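Local coordinates for extracellular solute-binding protein, family 1 (Trichodesmium erythraeum IMS101, PDB 6G7N) that binds ferric iron and probably serves as the iron-binding protein of an ABC transporter, at residues G130-Y141 against I188-Y198. Residues are numbered along the deposited sequence; the frame is centred on the assembly and turned at random.
With FE (Fe (III) ion), chain E; DAL (D-alanine), chain C.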
loop_
_atom_site.group_PDB
_atom_site.type_symbol
_atom_site.label_atom_id
_atom_site.label_comp_id
_atom_site.label_asym_id
_atom_site.label_seq_id
_atom_site.Cartn_x
_atom_site.Cartn_y
_atom_site.Cartn_z
ATOM N N GLY A 130 -26.383 -4.815 -1.805
ATOM C CA GLY A 130 -26.577 -4.811 -0.356
ATOM C C GLY A 130 -25.496 -5.545 0.414
ATOM O O GLY A 130 -25.657 -5.706 1.623
ATOM N N LYS A 131 -24.412 -5.969 -0.255
ATOM C CA LYS A 131 -23.458 -6.907 0.361
ATOM C C LYS A 131 -22.046 -6.376 0.554
ATOM O O LYS A 131 -21.276 -7.060 1.222
ATOM C CB LYS A 131 -23.417 -8.238 -0.414
ATOM C CG LYS A 131 -24.759 -8.965 -0.337
ATOM C CD LYS A 131 -24.825 -10.278 -1.075
ATOM C CE LYS A 131 -26.151 -10.981 -0.757
ATOM N NZ LYS A 131 -26.180 -12.396 -1.222
ATOM N N ILE A 132 -21.718 -5.202 -0.001
ATOM C CA ILE A 132 -20.307 -4.762 -0.027
ATOM C C ILE A 132 -20.079 -3.671 0.999
ATOM O O ILE A 132 -20.850 -2.710 1.089
ATOM C CB ILE A 132 -19.912 -4.237 -1.415
ATOM C CG1 ILE A 132 -20.154 -5.314 -2.453
ATOM C CG2 ILE A 132 -18.452 -3.776 -1.429
ATOM C CD1 ILE A 132 -19.669 -5.020 -3.849
ATOM N N VAL A 133 -18.990 -3.786 1.770
ATOM C CA VAL A 133 -18.526 -2.693 2.629
ATOM C C VAL A 133 -17.123 -2.241 2.166
ATOM O O VAL A 133 -16.239 -3.051 1.868
ATOM C CB VAL A 133 -18.555 -3.053 4.128
ATOM C CG1 VAL A 133 -19.993 -3.155 4.643
ATOM C CG2 VAL A 133 -17.783 -4.302 4.442
ATOM N N ILE A 134 -16.937 -0.929 2.142
ATOM C CA ILE A 134 -15.656 -0.335 1.777
ATOM C C ILE A 134 -15.616 1.074 2.389
ATOM O O ILE A 134 -16.647 1.722 2.578
ATOM C CB ILE A 134 -15.448 -0.312 0.241
ATOM C CG1 ILE A 134 -14.003 0.070 -0.142
ATOM C CG2 ILE A 134 -16.435 0.630 -0.440
ATOM C CD1 ILE A 134 -13.675 -0.196 -1.602
ATOM N N ARG A 135 -14.404 1.541 2.687
ATOM C CA ARG A 135 -14.222 2.875 3.262
ATOM C C ARG A 135 -14.376 3.974 2.214
ATOM O O ARG A 135 -14.586 3.712 1.012
ATOM C CB ARG A 135 -12.871 2.953 3.965
ATOM C CG ARG A 135 -11.683 3.032 3.042
ATOM C CD ARG A 135 -10.403 2.826 3.767
ATOM N NE ARG A 135 -10.073 3.871 4.713
ATOM C CZ ARG A 135 -8.984 3.831 5.488
ATOM N NH1 ARG A 135 -8.158 2.780 5.435
ATOM N NH2 ARG A 135 -8.738 4.822 6.326
ATOM N N SER A 136 -14.270 5.211 2.684
ATOM C CA SER A 136 -14.559 6.387 1.862
ATOM C C SER A 136 -13.602 6.575 0.690
ATOM O O SER A 136 -12.514 6.006 0.613
ATOM C CB SER A 136 -14.542 7.628 2.706
ATOM O OG SER A 136 -13.234 8.106 2.846
ATOM N N SER A 137 -14.019 7.458 -0.210
ATOM C CA SER A 137 -13.227 7.823 -1.367
ATOM C C SER A 137 -12.076 8.753 -1.058
ATOM O O SER A 137 -11.249 8.986 -1.931
ATOM C CB SER A 137 -14.118 8.444 -2.440
ATOM O OG SER A 137 -14.653 9.635 -1.909
ATOM N N SER A 138 -11.986 9.249 0.171
ATOM C CA SER A 138 -10.842 10.057 0.624
ATOM C C SER A 138 -9.576 9.227 0.804
ATOM O O SER A 138 -8.486 9.811 0.917
ATOM C CB SER A 138 -11.186 10.751 1.969
ATOM O OG SER A 138 -12.316 11.577 1.845
ATOM N N ASN A 139 -9.731 7.914 0.920
ATOM C CA ASN A 139 -8.610 7.047 1.236
ATOM C C ASN A 139 -7.747 6.749 -0.002
ATOM O O ASN A 139 -8.250 6.367 -1.054
ATOM C CB ASN A 139 -9.161 5.758 1.822
ATOM C CG ASN A 139 -8.108 4.682 1.919
ATOM O OD1 ASN A 139 -8.093 3.738 1.124
ATOM N ND2 ASN A 139 -7.210 4.810 2.886
ATOM N N ILE A 140 -6.432 6.917 0.162
ATOM C CA ILE A 140 -5.493 6.729 -0.940
ATOM C C ILE A 140 -5.493 5.302 -1.491
ATOM O O ILE A 140 -5.299 5.128 -2.686
ATOM C CB ILE A 140 -4.059 7.199 -0.523
ATOM C CG1 ILE A 140 -3.121 7.302 -1.729
ATOM C CG2 ILE A 140 -3.439 6.249 0.501
ATOM C CD1 ILE A 140 -3.423 8.425 -2.677
ATOM N N TYR A 141 -5.709 4.289 -0.641
ATOM C CA TYR A 141 -5.703 2.923 -1.144
ATOM C C TYR A 141 -6.793 2.720 -2.199
ATOM O O TYR A 141 -6.592 2.070 -3.229
ATOM C CB TYR A 141 -5.877 1.888 -0.045
ATOM C CG TYR A 141 -5.056 2.080 1.215
ATOM C CD1 TYR A 141 -3.732 2.537 1.156
ATOM C CD2 TYR A 141 -5.570 1.764 2.455
ATOM C CE1 TYR A 141 -2.986 2.700 2.307
ATOM C CE2 TYR A 141 -4.819 1.901 3.627
ATOM C CZ TYR A 141 -3.520 2.351 3.556
ATOM O OH TYR A 141 -2.792 2.522 4.693
ATOM N N ILE A 188 -22.623 -7.299 8.535
ATOM C CA ILE A 188 -23.106 -6.035 7.979
ATOM C C ILE A 188 -22.903 -6.052 6.454
ATOM O O ILE A 188 -23.745 -5.568 5.686
ATOM C CB ILE A 188 -22.371 -4.859 8.657
ATOM C CG1 ILE A 188 -22.765 -4.794 10.140
ATOM C CG2 ILE A 188 -22.651 -3.550 7.940
ATOM C CD1 ILE A 188 -21.923 -3.873 10.968
ATOM N N GLY A 189 -21.763 -6.585 6.028
ATOM C CA GLY A 189 -21.531 -6.911 4.636
ATOM C C GLY A 189 -21.129 -8.364 4.528
ATOM O O GLY A 189 -20.692 -8.967 5.535
ATOM N N ASP A 190 -21.224 -8.932 3.318
ATOM C CA ASP A 190 -20.659 -10.258 3.072
ATOM C C ASP A 190 -19.232 -10.183 2.543
ATOM O O ASP A 190 -18.476 -11.139 2.714
ATOM C CB ASP A 190 -21.540 -11.087 2.126
ATOM C CG ASP A 190 -22.854 -11.533 2.758
ATOM O OD1 ASP A 190 -23.023 -11.449 3.991
ATOM O OD2 ASP A 190 -23.710 -11.958 1.970
ATOM N N ILE A 191 -18.888 -9.097 1.845
ATOM C CA ILE A 191 -17.550 -8.908 1.304
ATOM C C ILE A 191 -17.154 -7.454 1.497
ATOM O O ILE A 191 -17.989 -6.562 1.654
ATOM C CB ILE A 191 -17.431 -9.343 -0.182
ATOM C CG1 ILE A 191 -18.306 -8.478 -1.075
ATOM C CG2 ILE A 191 -17.707 -10.826 -0.358
ATOM C CD1 ILE A 191 -18.072 -8.740 -2.557
ATOM N N GLY A 192 -15.848 -7.220 1.464
ATOM C CA GLY A 192 -15.313 -5.867 1.493
ATOM C C GLY A 192 -13.975 -5.821 0.841
ATOM O O GLY A 192 -13.429 -6.857 0.485
ATOM N N LEU A 193 -13.457 -4.604 0.635
ATOM C CA LEU A 193 -12.081 -4.431 0.149
ATOM C C LEU A 193 -11.241 -3.861 1.271
ATOM O O LEU A 193 -11.665 -2.947 1.979
ATOM C CB LEU A 193 -12.004 -3.513 -1.075
ATOM C CG LEU A 193 -12.661 -3.985 -2.353
ATOM C CD1 LEU A 193 -12.421 -3.093 -3.572
ATOM C CD2 LEU A 193 -12.222 -5.379 -2.782
ATOM N N ALA A 194 -10.042 -4.413 1.432
ATOM C CA ALA A 194 -9.088 -3.932 2.443
ATOM C C ALA A 194 -7.704 -4.408 2.050
ATOM O O ALA A 194 -7.561 -5.329 1.253
ATOM C CB ALA A 194 -9.458 -4.409 3.836
ATOM N N ASN A 195 -6.687 -3.811 2.671
ATOM C CA ASN A 195 -5.325 -4.281 2.437
ATOM C C ASN A 195 -5.062 -5.561 3.242
ATOM O O ASN A 195 -5.508 -5.700 4.383
ATOM C CB ASN A 195 -4.295 -3.202 2.784
ATOM C CG ASN A 195 -4.255 -2.040 1.807
ATOM O OD1 ASN A 195 -4.757 -2.140 0.676
ATOM N ND2 ASN A 195 -3.643 -0.938 2.233
ATOM N N SER A 196 -4.268 -6.432 2.628
ATOM C CA SER A 196 -3.923 -7.741 3.156
ATOM C C SER A 196 -3.410 -7.703 4.600
ATOM O O SER A 196 -3.785 -8.555 5.429
ATOM C CB SER A 196 -2.851 -8.349 2.216
ATOM O OG SER A 196 -1.749 -7.459 1.989
ATOM N N TYR A 197 -2.532 -6.744 4.895
ATOM C CA TYR A 197 -1.883 -6.698 6.186
ATOM C C TYR A 197 -2.841 -6.415 7.331
ATOM O O TYR A 197 -2.498 -6.698 8.483
ATOM C CB TYR A 197 -0.689 -5.714 6.175
ATOM C CG TYR A 197 -1.049 -4.303 5.834
ATOM C CD1 TYR A 197 -1.491 -3.404 6.784
ATOM C CD2 TYR A 197 -0.950 -3.841 4.526
ATOM C CE1 TYR A 197 -1.818 -2.095 6.440
ATOM C CE2 TYR A 197 -1.286 -2.539 4.173
ATOM C CZ TYR A 197 -1.766 -1.661 5.115
ATOM O OH TYR A 197 -2.164 -0.403 4.755
ATOM N N TYR A 198 -4.023 -5.859 7.065
ATOM C CA TYR A 198 -4.971 -5.602 8.151
ATOM C C TYR A 198 -5.589 -6.903 8.666
ATOM O O TYR A 198 -5.904 -7.006 9.859
ATOM C CB TYR A 198 -6.060 -4.595 7.747
ATOM C CG TYR A 198 -5.547 -3.197 7.549
ATOM C CD1 TYR A 198 -5.023 -2.459 8.601
ATOM C CD2 TYR A 198 -5.549 -2.611 6.289
ATOM C CE1 TYR A 198 -4.550 -1.185 8.405
ATOM C CE2 TYR A 198 -5.060 -1.334 6.091
ATOM C CZ TYR A 198 -4.547 -0.626 7.146
ATOM O OH TYR A 198 -4.035 0.636 6.949
HETATM FE FE FE E . -2.357 1.141 6.004
HETATM N N DAL C . -1.897 2.776 7.439
HETATM C CA DAL C . -0.549 2.492 8.037
HETATM C CB DAL C . 0.176 3.791 8.355
HETATM C C DAL C . 0.290 1.588 7.194
HETATM O O DAL C . -0.273 1.078 6.205
HETATM O OXT DAL C . 1.490 1.402 7.536
HETATM O O HOH W 1 -24.924 -7.675 3.548
HETATM O O HOH W 2 -11.963 -0.295 2.763
HETATM O O HOH W 3 -6.207 2.293 7.359
#
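Tyr141 sets CG anti to the carbonyl carbon, beside the backbone N (chi1 -45°), while Tyr197 holds CG between its N and carbonyl carbon (chi1 59°); the two side chains cross at about a right angle and meet at ferric iron. This is the tyrosine cluster of a periplasmic-binding-protein fold, with Tyr141, Tyr197 and Tyr198 supplying three phenolic oxygens. Tyr141 OH lies 1.9 Å from the iron. The phenolic oxygens crowd together because all three bind the metal, Tyr141 OH standing 3.0 Å from Tyr197 OH. Bound D-alanine adds its N and O to the shell, to which two further atoms contribute, and its O lies 2.8 Å from Tyr197 OH.

Asn195 is a second-shell residue between the tyrosines. Its ND2 sits 3.2 Å above the Tyr141 ring plane, over the centre, with amide and ring turned 50° apart. The same ND2 donates to Tyr197 OH at 3.0 Å, in the amide plane, which would be expected to steady the phenolic oxygen. Water 3 joins Arg135 NH1 to Tyr198 OH.

Farther from the metal, strand 191-195 pairs with 132-133 in parallel and with 96-108 antiparallel. Lys131 O receives both Asp190 N and Ile191 N, and Val133 N returns a bond to Ile191 O. Gly192 CA comes within 3.0 Å of Val133 O. Beyond the pairing, water 2 bridges Arg135 N and Leu193 O. Ile134 lies alongside Leu193, pointing the same way, with Ile134 CD1 3.7 Å from Leu193 CD1.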